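Local coordinates for protein arabinan-endo 1,5-alpha-l-arabinase (Bacillus subtilis, PDB 1UV4) that cuts internal alpha-1,5-L-arabinofuranosidic linkages of linear arabinan and sugar beet arabinan, with one calcium ion bound per subunit as cofactor, at residues Ala75-Tyr81 with Asp133-Phe138; Ala186-Thr190 with Gly255-Val259. All blocks are in the same frame, centred on the assembly; numbering follows the deposited sequence. Where two conformers were deposited one is given.

The chain forms a five-bladed beta-propeller, and both contacts join the innermost strands of successive blades round its axis. Strand 74-81 opens one blade. The chain runs out through 84-91, 99-106 and 115-123, then returns to the axis at 133-138, where contact 1 closes. The blade begun by 135-138 follows. Strand 184-192 then opens the next blade, and contact 2 closes when 255-259 comes back to the axis. The contacts lie in series, neither nested nor crossed, with centres about 9 Å apart. They meet where L189 N hydrogen-bonds to E135 OE2 and T137 OG1 to L189 O. One calcium ion joins them through D77, E135 and D257.

Contact 1. Residues Ala75-Tyr81 with Asp133-Phe138; sequences APDIQYY and DPELTF. With CA (calcium ion), chain D.
Strand 75-81 and the strand at 135-138 run in roughly the same direction. Their axes come within 6.6 Å at 30°, and the CA atoms of D77 and E135 are 5.9 Å apart. A75 starts with positive phi and psi (55/59), as does D133 (65/54). A75 CB lies 3.2 Å from D133 OD1. D133 is inferred to tune and orient E185, the inferred proton donor. Water 1 donates to A75 O (2.9 Å) and P134 O (2.8 Å). From P76 on the backbone is extended. D77 (chi1 t) points across: its OD2 accepts a hydrogen bond from L136 N at 2.9 Å, and its OD1 binds calcium at 2.3 Å. E135 OE1 binds the same ion at 2.4 Å, while E135 OE2 accepts from L189 N. Q79 CB packs on L136 CD2 at 3.7 Å. The Y81 and F138 rings meet obliquely, centroids 4.9 Å apart and planes at 46°. This is the inner-strand interface between neighbouring blades of a GH43 five-bladed propeller, with calcium in its central channel.

Contact 2. Residues Ala186-Thr190 with Gly255-Val259; sequences APTLT and GQDIV. With CA (calcium ion), chain D.
Two inner strands, 186-190 and 255-259, run nearly parallel. Their axes approach to 6.5 Å and cross at 18°. CA atoms pair A186 with G255 (5.6 Å) and T188 with D257 (5.5 Å). G255 has positive phi (63/30), matched by A186 (65/60); G255 CA lies 4.2 Å from A186 CB. The rest of both segments is extended. Q256 (chi1 p, chi2 m) brings NE2 to 2.7 Å from A186 O, while its OE1 hydrogen-bonds to S201. Water 6 donates to Q256 O at 2.6 Å and weakly to A186 O at 3.1 Å. D257 (chi1 t) binds calcium through OD1 at 2.3 Å and OD2 at 2.6 Å; OD2 also hydrogen-bonds to T16. I258 N donates to T188 OG1 at 3.1 Å, and T188 OG1 also hydrogen-bonds to E135. I258 (chi1 m, chi2 t) sets CD1 3.5 Å from T190 CG2. Water 4, a calcium ligand, donates to I258 O at 2.5 Å. This chemistry implies a hydrated, oxygen-lined calcium side, where D257 chelates the ion bidentately.

Contact 1. Residues Ala75-Tyr81 with Asp133-Phe138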
loop_
_atom_site.group_PDB
_atom_site.type_symbol
_atom_site.label_atom_id
_atom_site.label_comp_id
_atom_site.label_asym_id
_atom_site.label_seq_id
_atom_site.Cartn_x
_atom_site.Cartn_y
_atom_site.Cartn_z
ATOM N N ALA A 75 -5.812 0.300 3.938
ATOM C CA ALA A 75 -4.716 0.243 2.973
ATOM C C ALA A 75 -5.162 -0.093 1.549
ATOM O O ALA A 75 -4.770 -1.066 0.953
ATOM C CB ALA A 75 -3.636 -0.693 3.495
ATOM N N PRO A 76 -6.034 0.765 1.020
ATOM C CA PRO A 76 -6.513 0.586 -0.349
ATOM C C PRO A 76 -5.397 0.756 -1.367
ATOM O O PRO A 76 -4.399 1.427 -1.140
ATOM C CB PRO A 76 -7.584 1.647 -0.457
ATOM C CG PRO A 76 -7.095 2.704 0.374
ATOM C CD PRO A 76 -6.534 2.003 1.634
ATOM N N ASP A 77 -5.630 0.152 -2.521
ATOM C CA ASP A 77 -4.730 0.283 -3.626
ATOM C C ASP A 77 -5.536 0.318 -4.903
ATOM O O ASP A 77 -6.452 -0.461 -5.021
ATOM C CB ASP A 77 -3.706 -0.847 -3.621
ATOM C CG ASP A 77 -2.694 -0.653 -4.667
ATOM O OD1 ASP A 77 -1.790 0.246 -4.503
ATOM O OD2 ASP A 77 -2.687 -1.298 -5.771
ATOM N N ILE A 78 -5.189 1.216 -5.813
ATOM C CA ILE A 78 -6.025 1.410 -7.010
ATOM C C ILE A 78 -5.185 1.577 -8.250
ATOM O O ILE A 78 -4.122 2.190 -8.227
ATOM C CB ILE A 78 -6.971 2.597 -6.784
ATOM C CG1 ILE A 78 -8.071 2.626 -7.856
ATOM C CG2 ILE A 78 -6.231 3.891 -6.697
ATOM C CD1 ILE A 78 -9.189 3.583 -7.535
ATOM N N GLN A 79 -5.690 1.026 -9.340
ATOM C CA GLN A 79 -5.136 1.235 -10.669
ATOM C C GLN A 79 -6.249 1.185 -11.681
ATOM O O GLN A 79 -7.237 0.499 -11.488
ATOM C CB GLN A 79 -4.206 0.109 -11.072
ATOM C CG GLN A 79 -2.888 0.013 -10.340
ATOM C CD GLN A 79 -1.842 1.063 -10.742
ATOM O OE1 GLN A 79 -1.057 1.492 -9.898
ATOM N NE2 GLN A 79 -1.858 1.488 -11.974
ATOM N N TYR A 80 -6.058 1.857 -12.800
ATOM C CA TYR A 80 -6.921 1.674 -13.967
ATOM C C TYR A 80 -6.216 0.710 -14.949
ATOM O O TYR A 80 -5.104 0.959 -15.353
ATOM C CB TYR A 80 -7.231 3.030 -14.630
ATOM C CG TYR A 80 -8.311 2.983 -15.683
ATOM C CD1 TYR A 80 -9.657 3.140 -15.355
ATOM C CD2 TYR A 80 -7.985 2.791 -16.985
ATOM C CE1 TYR A 80 -10.649 3.106 -16.331
ATOM C CE2 TYR A 80 -8.958 2.761 -17.983
ATOM C CZ TYR A 80 -10.294 2.910 -17.644
ATOM O OH TYR A 80 -11.231 2.885 -18.690
ATOM N N TYR A 81 -6.859 -0.389 -15.328
ATOM C CA TYR A 81 -6.237 -1.408 -16.190
ATOM C C TYR A 81 -7.322 -2.106 -16.944
ATOM O O TYR A 81 -8.341 -2.449 -16.336
ATOM C CB TYR A 81 -5.467 -2.426 -15.317
ATOM C CG TYR A 81 -5.007 -3.666 -16.022
ATOM C CD1 TYR A 81 -4.053 -3.607 -17.026
ATOM C CD2 TYR A 81 -5.527 -4.920 -15.681
ATOM C CE1 TYR A 81 -3.628 -4.774 -17.694
ATOM C CE2 TYR A 81 -5.117 -6.070 -16.308
ATOM C CZ TYR A 81 -4.163 -6.019 -17.307
ATOM O OH TYR A 81 -3.737 -7.157 -17.958
ATOM N N ASP A 133 -2.526 -4.899 3.121
ATOM C CA ASP A 133 -1.652 -3.956 2.437
ATOM C C ASP A 133 -1.361 -4.332 0.976
ATOM O O ASP A 133 -0.203 -4.427 0.557
ATOM C CB ASP A 133 -0.333 -3.689 3.154
ATOM C CG ASP A 133 -0.503 -3.108 4.513
ATOM O OD1 ASP A 133 -1.611 -2.703 4.959
ATOM O OD2 ASP A 133 0.515 -3.023 5.254
ATOM N N PRO A 134 -2.423 -4.548 0.176
ATOM C CA PRO A 134 -2.219 -4.949 -1.232
ATOM C C PRO A 134 -1.583 -3.909 -2.107
ATOM O O PRO A 134 -1.775 -2.717 -1.901
ATOM C CB PRO A 134 -3.641 -5.186 -1.728
ATOM C CG PRO A 134 -4.526 -4.341 -0.807
ATOM C CD PRO A 134 -3.855 -4.386 0.503
ATOM N N GLU A 135 -0.890 -4.379 -3.131
ATOM C CA GLU A 135 -0.293 -3.548 -4.147
ATOM C C GLU A 135 -0.409 -4.264 -5.486
ATOM O O GLU A 135 0.184 -5.308 -5.680
ATOM C CB GLU A 135 1.189 -3.331 -3.795
ATOM C CG GLU A 135 2.107 -2.915 -4.916
ATOM C CD GLU A 135 1.900 -1.506 -5.416
ATOM O OE1 GLU A 135 0.832 -0.899 -5.136
ATOM O OE2 GLU A 135 2.810 -0.952 -6.112
ATOM N N LEU A 136 -1.110 -3.657 -6.421
ATOM C CA LEU A 136 -1.195 -4.144 -7.799
ATOM C C LEU A 136 -0.008 -3.557 -8.555
ATOM O O LEU A 136 0.271 -2.344 -8.522
ATOM C CB LEU A 136 -2.521 -3.691 -8.433
ATOM C CG LEU A 136 -2.702 -4.085 -9.896
ATOM C CD1 LEU A 136 -2.722 -5.596 -10.128
ATOM C CD2 LEU A 136 -4.023 -3.494 -10.421
ATOM N N THR A 137 0.704 -4.432 -9.255
ATOM C CA THR A 137 1.786 -3.985 -10.096
ATOM C C THR A 137 1.736 -4.740 -11.425
ATOM O O THR A 137 0.942 -5.649 -11.609
ATOM C CB THR A 137 3.121 -4.148 -9.352
ATOM O OG1 THR A 137 4.185 -3.560 -10.110
ATOM C CG2 THR A 137 3.505 -5.583 -9.179
ATOM N N PHE A 138 2.557 -4.294 -12.330
ATOM C CA PHE A 138 2.632 -4.856 -13.680
ATOM C C PHE A 138 4.047 -5.203 -14.016
ATOM O O PHE A 138 4.984 -4.429 -13.740
ATOM C CB PHE A 138 2.015 -3.923 -14.709
ATOM C CG PHE A 138 0.597 -3.595 -14.395
ATOM C CD1 PHE A 138 -0.439 -4.418 -14.817
ATOM C CD2 PHE A 138 0.305 -2.515 -13.566
ATOM C CE1 PHE A 138 -1.733 -4.140 -14.475
ATOM C CE2 PHE A 138 -0.986 -2.265 -13.225
ATOM C CZ PHE A 138 -1.991 -3.066 -13.661
HETATM CA CA CA D . -0.150 1.226 -5.769
HETATM O O HOH W 1 -1.961 -1.071 0.316
HETATM O O HOH W 2 -1.031 -0.253 -7.503
HETATM O O HOH W 3 -1.849 2.548 -6.643
HETATM O O HOH W 4 -0.040 3.195 -7.665
HETATM O O HOH W 5 1.798 1.324 -7.069
#

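Contact 2. Residues Ala186-Thr190 with Gly255-Val259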
loop_
_atom_site.group_PDB
_atom_site.type_symbol
_atom_site.label_atom_id
_atom_site.label_comp_id
_atom_site.label_asym_id
_atom_site.label_seq_id
_atom_site.Cartn_x
_atom_site.Cartn_y
_atom_site.Cartn_z
ATOM N N ALA A 186 3.405 -2.894 3.804
ATOM C CA ALA A 186 3.002 -1.828 2.856
ATOM C C ALA A 186 3.918 -1.782 1.650
ATOM O O ALA A 186 4.465 -0.768 1.312
ATOM C CB ALA A 186 2.935 -0.477 3.554
ATOM N N PRO A 187 3.980 -2.859 0.906
ATOM C CA PRO A 187 4.800 -2.805 -0.302
ATOM C C PRO A 187 4.242 -1.894 -1.400
ATOM O O PRO A 187 3.058 -1.702 -1.555
ATOM C CB PRO A 187 4.789 -4.252 -0.772
ATOM C CG PRO A 187 3.452 -4.749 -0.348
ATOM C CD PRO A 187 3.279 -4.146 1.046
ATOM N N THR A 188 5.199 -1.370 -2.185
ATOM C CA THR A 188 4.914 -0.765 -3.478
ATOM C C THR A 188 5.996 -1.221 -4.447
ATOM O O THR A 188 7.123 -1.373 -4.073
ATOM C CB THR A 188 4.797 0.802 -3.376
ATOM O OG1 THR A 188 4.349 1.325 -4.647
ATOM C CG2 THR A 188 6.095 1.472 -3.101
ATOM N N LEU A 189 5.605 -1.532 -5.675
ATOM C CA LEU A 189 6.475 -2.208 -6.620
ATOM C C LEU A 189 6.233 -1.667 -7.997
ATOM O O LEU A 189 5.085 -1.595 -8.416
ATOM C CB LEU A 189 6.165 -3.720 -6.542
ATOM C CG LEU A 189 7.140 -4.865 -6.889
ATOM C CD1 LEU A 189 8.556 -4.450 -6.961
ATOM C CD2 LEU A 189 6.980 -6.141 -6.037
ATOM N N THR A 190 7.314 -1.329 -8.716
ATOM C CA THR A 190 7.228 -0.784 -10.060
ATOM C C THR A 190 8.398 -1.282 -10.878
ATOM O O THR A 190 9.442 -1.631 -10.321
ATOM C CB THR A 190 7.210 0.765 -9.996
ATOM O OG1 THR A 190 6.967 1.330 -11.310
ATOM C CG2 THR A 190 8.557 1.347 -9.563
ATOM N N GLY A 255 3.604 3.889 4.454
ATOM C CA GLY A 255 2.411 3.717 3.663
ATOM C C GLY A 255 2.575 4.239 2.264
ATOM O O GLY A 255 1.611 4.663 1.620
ATOM N N GLN A 256 3.801 4.191 1.752
ATOM C CA GLN A 256 4.131 4.840 0.485
ATOM C C GLN A 256 3.575 4.099 -0.710
ATOM O O GLN A 256 3.407 2.868 -0.711
ATOM C CB GLN A 256 5.640 4.971 0.381
ATOM C CG GLN A 256 6.379 3.643 0.080
ATOM C CD GLN A 256 6.340 2.646 1.248
ATOM O OE1 GLN A 256 6.511 3.047 2.396
ATOM N NE2 GLN A 256 6.056 1.366 0.931
ATOM N N ASP A 257 3.226 4.866 -1.750
ATOM C CA ASP A 257 2.738 4.276 -2.982
ATOM C C ASP A 257 3.246 5.061 -4.146
ATOM O O ASP A 257 3.356 6.299 -4.075
ATOM C CB ASP A 257 1.204 4.239 -2.952
ATOM C CG ASP A 257 0.647 3.267 -3.917
ATOM O OD1 ASP A 257 1.280 2.235 -4.251
ATOM O OD2 ASP A 257 -0.450 3.439 -4.374
ATOM N N ILE A 258 3.710 4.330 -5.150
ATOM C CA ILE A 258 4.227 4.926 -6.405
ATOM C C ILE A 258 3.062 5.115 -7.326
ATOM O O ILE A 258 2.325 4.137 -7.636
ATOM C CB ILE A 258 5.277 4.053 -7.045
ATOM C CG1 ILE A 258 6.515 3.952 -6.144
ATOM C CG2 ILE A 258 5.687 4.688 -8.352
ATOM C CD1 ILE A 258 7.441 2.720 -6.492
ATOM N N VAL A 259 2.862 6.358 -7.760
ATOM C CA VAL A 259 1.768 6.796 -8.564
ATOM C C VAL A 259 2.328 7.270 -9.953
ATOM O O VAL A 259 3.273 8.061 -10.039
ATOM C CB VAL A 259 0.953 7.849 -7.763
ATOM C CG1 VAL A 259 -0.055 8.499 -8.661
ATOM C CG2 VAL A 259 0.314 7.189 -6.550
HETATM CA CA CA D . -0.150 1.226 -5.769
HETATM O O HOH W 6 2.089 1.045 0.647
HETATM O O HOH W 7 1.121 0.347 -1.987
HETATM O O HOH W 5 1.798 1.324 -7.069
HETATM O O HOH W 4 -0.040 3.195 -7.665
HETATM O O HOH W 2 -1.031 -0.253 -7.503
HETATM O O HOH W 3 -1.849 2.548 -6.643
#